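Local atomic coordinates of fatty acid biosynthesis transcriptional regulator (Streptococcus pneumoniae, PDB entry 6JBX), a protein that binds DNA as a MarR-family transcription factor and probably represses the fatty acid synthesis pathway together with acyl-ACP as co-repressor. Residues I87-S92 and V99-T104. Residues are numbered along the deposited sequence; the frame is centred on the assembly and turned at random.
Sequences IERVRS and VHLHLT. With nucleotides of chain D.
Arg89 lies against Val99 and Leu101 of the antiparallel partner strand and carries its guanidinium on to the DNA backbone. Its CB meets Val99 CG1. CG meets two methyls on the side facing strand 99-103: Leu101 CD2 at 3.7 Å from Arg89 CG, and Val99 CG1 a little farther away. The chain then runs extended from CG to NE (chi2 -178°, chi3 166°). CD approaches OP1 of DT6 of chain D, and Arg89 NE comes within 2.8 Å of that same OP1. NH2 gives a weak hydrogen bond to OP2 of the phosphate. NH1 forms a salt bridge with Glu82 of helix 71-84, which probably helps to hold the guanidinium at the phosphate.

Arg91 takes a different path, bending about its CB-CG bond. Val99 CG2 lies over the centre of one face of its guanidinium, 3.6 Å above the plane. The backbone of Val99 also binds DNA: Val99 N donates to OP1 of DA5 of chain D at 2.8 Å.

On the other face of the sheet, Glu88 CB sits over the His102 ring in a CH-pi contact, 4.0 Å from the ring centroid. Val90 CG2 touches the edge of that ring. Four backbone hydrogen bonds join the strands, in the pairs Glu88 with His102 and Val90 with His100. The straightest runs from His100 N to Val90 O (2.7 Å, 174°).

Ile87, Leu101 and Leu103 pack on Ile52 of helix 43-54, tying the sheet to the helical core. This two-stranded hairpin is the wing of the MarR winged helix-turn-helix domain, here set against the DNA phosphates.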
loop_
_atom_site.group_PDB
_atom_site.type_symbol
_atom_site.label_atom_id
_atom_site.label_comp_id
_atom_site.label_asym_id
_atom_site.label_seq_id
_atom_site.Cartn_x
_atom_site.Cartn_y
_atom_site.Cartn_z
ATOM N N ILE A 87 -16.277 18.136 2.700
ATOM C CA ILE A 87 -17.490 17.433 2.324
ATOM C C ILE A 87 -18.703 18.051 3.034
ATOM O O ILE A 87 -18.561 18.772 4.033
ATOM C CB ILE A 87 -17.386 15.948 2.696
ATOM C CG1 ILE A 87 -17.426 15.790 4.218
ATOM C CG2 ILE A 87 -16.158 15.308 2.060
ATOM C CD1 ILE A 87 -18.076 14.536 4.692
ATOM N N GLU A 88 -19.893 17.727 2.517
ATOM C CA GLU A 88 -21.159 18.098 3.160
ATOM C C GLU A 88 -22.051 16.867 3.262
ATOM O O GLU A 88 -22.092 16.039 2.341
ATOM C CB GLU A 88 -21.898 19.184 2.380
ATOM C CG GLU A 88 -21.265 20.555 2.558
ATOM C CD GLU A 88 -22.177 21.775 2.491
ATOM O OE1 GLU A 88 -23.421 21.591 2.373
ATOM O OE2 GLU A 88 -21.632 22.915 2.553
ATOM N N ARG A 89 -22.697 16.749 4.410
ATOM C CA ARG A 89 -23.693 15.710 4.667
ATOM C C ARG A 89 -25.087 16.288 4.391
ATOM O O ARG A 89 -25.383 17.384 4.854
ATOM C CB ARG A 89 -23.683 15.274 6.131
ATOM C CG ARG A 89 -22.563 14.338 6.542
ATOM C CD ARG A 89 -22.803 14.014 8.015
ATOM N NE ARG A 89 -22.026 12.883 8.484
ATOM C CZ ARG A 89 -20.922 12.975 9.213
ATOM N NH1 ARG A 89 -20.371 14.158 9.452
ATOM N NH2 ARG A 89 -20.416 11.872 9.744
ATOM N N VAL A 90 -25.941 15.525 3.706
ATOM C CA VAL A 90 -27.323 15.964 3.388
ATOM C C VAL A 90 -28.306 14.847 3.759
ATOM O O VAL A 90 -28.198 13.723 3.208
ATOM C CB VAL A 90 -27.436 16.331 1.898
ATOM C CG1 VAL A 90 -28.884 16.473 1.444
ATOM C CG2 VAL A 90 -26.645 17.594 1.590
ATOM N N ARG A 91 -29.247 15.152 4.665
ATOM C CA ARG A 91 -30.283 14.167 5.092
ATOM C C ARG A 91 -31.198 13.890 3.895
ATOM O O ARG A 91 -31.607 14.813 3.183
ATOM C CB ARG A 91 -31.084 14.667 6.303
ATOM C CG ARG A 91 -30.419 14.446 7.660
ATOM C CD ARG A 91 -30.542 13.016 8.175
ATOM N NE ARG A 91 -29.537 12.649 9.181
ATOM C CZ ARG A 91 -29.398 11.424 9.703
ATOM N NH1 ARG A 91 -30.233 10.467 9.343
ATOM N NH2 ARG A 91 -28.439 11.150 10.576
ATOM N N SER A 92 -31.419 12.610 3.628
ATOM C CA SER A 92 -32.345 12.172 2.584
ATOM C C SER A 92 -33.766 12.595 2.956
ATOM O O SER A 92 -34.117 12.689 4.149
ATOM C CB SER A 92 -32.293 10.680 2.389
ATOM O OG SER A 92 -33.338 10.235 1.536
ATOM N N VAL A 99 -28.136 9.391 4.723
ATOM C CA VAL A 99 -27.318 10.601 4.536
ATOM C C VAL A 99 -26.688 10.520 3.151
ATOM O O VAL A 99 -26.175 9.489 2.767
ATOM C CB VAL A 99 -26.258 10.771 5.648
ATOM C CG1 VAL A 99 -25.181 11.786 5.285
ATOM C CG2 VAL A 99 -26.894 11.168 6.974
ATOM N N HIS A 100 -26.760 11.617 2.423
ATOM C CA HIS A 100 -26.123 11.726 1.124
ATOM C C HIS A 100 -24.892 12.627 1.260
ATOM O O HIS A 100 -24.963 13.700 1.865
ATOM C CB HIS A 100 -27.101 12.285 0.079
ATOM C CG HIS A 100 -28.283 11.406 -0.186
ATOM N ND1 HIS A 100 -28.162 10.132 -0.724
ATOM C CD2 HIS A 100 -29.604 11.615 -0.012
ATOM C CE1 HIS A 100 -29.354 9.595 -0.861
ATOM N NE2 HIS A 100 -30.254 10.492 -0.443
ATOM N N LEU A 101 -23.777 12.193 0.695
ATOM C CA LEU A 101 -22.512 12.930 0.858
ATOM C C LEU A 101 -22.130 13.565 -0.474
ATOM O O LEU A 101 -22.284 12.950 -1.512
ATOM C CB LEU A 101 -21.403 11.972 1.283
ATOM C CG LEU A 101 -21.674 11.147 2.527
ATOM C CD1 LEU A 101 -20.696 9.986 2.577
ATOM C CD2 LEU A 101 -21.593 11.999 3.780
ATOM N N HIS A 102 -21.542 14.742 -0.419
ATOM C CA HIS A 102 -20.978 15.342 -1.643
ATOM C C HIS A 102 -19.822 16.273 -1.269
ATOM O O HIS A 102 -19.712 16.759 -0.094
ATOM C CB HIS A 102 -22.060 16.055 -2.462
ATOM C CG HIS A 102 -22.634 17.267 -1.806
ATOM N ND1 HIS A 102 -22.034 18.515 -1.898
ATOM C CD2 HIS A 102 -23.778 17.444 -1.109
ATOM C CE1 HIS A 102 -22.775 19.404 -1.261
ATOM N NE2 HIS A 102 -23.857 18.774 -0.772
ATOM N N LEU A 103 -18.968 16.506 -2.259
ATOM C CA LEU A 103 -17.766 17.274 -2.040
ATOM C C LEU A 103 -18.126 18.756 -2.050
ATOM O O LEU A 103 -18.863 19.194 -2.907
ATOM C CB LEU A 103 -16.723 16.987 -3.129
ATOM C CG LEU A 103 -16.121 15.579 -3.182
ATOM C CD1 LEU A 103 -14.931 15.566 -4.114
ATOM C CD2 LEU A 103 -15.709 15.070 -1.812
ATOM N N THR A 104 -17.513 19.513 -1.150
ATOM C CA THR A 104 -17.519 20.965 -1.242
ATOM C C THR A 104 -16.633 21.366 -2.434
ATOM O O THR A 104 -16.032 20.522 -3.105
ATOM C CB THR A 104 -17.015 21.621 0.051
ATOM O OG1 THR A 104 -15.616 21.361 0.254
ATOM C CG2 THR A 104 -17.802 21.189 1.270
ATOM P P DT D 6 -23.518 9.918 10.222
ATOM O OP1 DT D 6 -23.725 11.358 10.026
ATOM O OP2 DT D 6 -22.378 9.169 9.639
ATOM O "O5'" DT D 6 -23.506 9.695 11.795
ATOM C "C5'" DT D 6 -24.569 10.209 12.588
ATOM C "C4'" DT D 6 -24.348 9.741 14.000
ATOM O "O4'" DT D 6 -24.383 8.307 14.033
ATOM C "C3'" DT D 6 -22.980 10.126 14.564
ATOM O "O3'" DT D 6 -23.222 11.133 15.523
ATOM C "C2'" DT D 6 -22.471 8.861 15.234
ATOM C "C1'" DT D 6 -23.675 7.923 15.181
ATOM N N1 DT D 6 -23.344 6.517 15.030
ATOM C C2 DT D 6 -23.462 5.710 16.136
ATOM O O2 DT D 6 -23.816 6.125 17.225
ATOM N N3 DT D 6 -23.145 4.392 15.920
ATOM C C4 DT D 6 -22.740 3.821 14.734
ATOM O O4 DT D 6 -22.482 2.623 14.689
ATOM C C5 DT D 6 -22.601 4.733 13.626
ATOM C C7 DT D 6 -22.147 4.201 12.307
ATOM C C6 DT D 6 -22.925 6.017 13.821
ATOM P P DA D 5 -26.518 5.772 5.692
ATOM O OP1 DA D 5 -26.695 7.021 4.891
ATOM O OP2 DA D 5 -25.675 4.663 5.160
ATOM O "O5'" DA D 5 -26.034 6.180 7.146
ATOM C "C5'" DA D 5 -26.640 7.299 7.742
ATOM C "C4'" DA D 5 -26.335 7.350 9.215
ATOM O "O4'" DA D 5 -26.551 6.076 9.837
ATOM C "C3'" DA D 5 -24.895 7.728 9.588
ATOM O "O3'" DA D 5 -24.883 9.152 9.765
ATOM C "C2'" DA D 5 -24.660 6.938 10.871
ATOM C "C1'" DA D 5 -26.013 6.251 11.125
ATOM N N9 DA D 5 -25.919 4.941 11.761
ATOM C C8 DA D 5 -25.552 3.749 11.194
ATOM N N7 DA D 5 -25.524 2.746 12.042
ATOM C C5 DA D 5 -25.904 3.321 13.247
ATOM C C6 DA D 5 -26.061 2.788 14.538
ATOM N N6 DA D 5 -25.862 1.503 14.834
ATOM N N1 DA D 5 -26.423 3.633 15.529
ATOM C C2 DA D 5 -26.625 4.926 15.227
ATOM N N3 DA D 5 -26.523 5.542 14.044
ATOM C C4 DA D 5 -26.140 4.673 13.092
#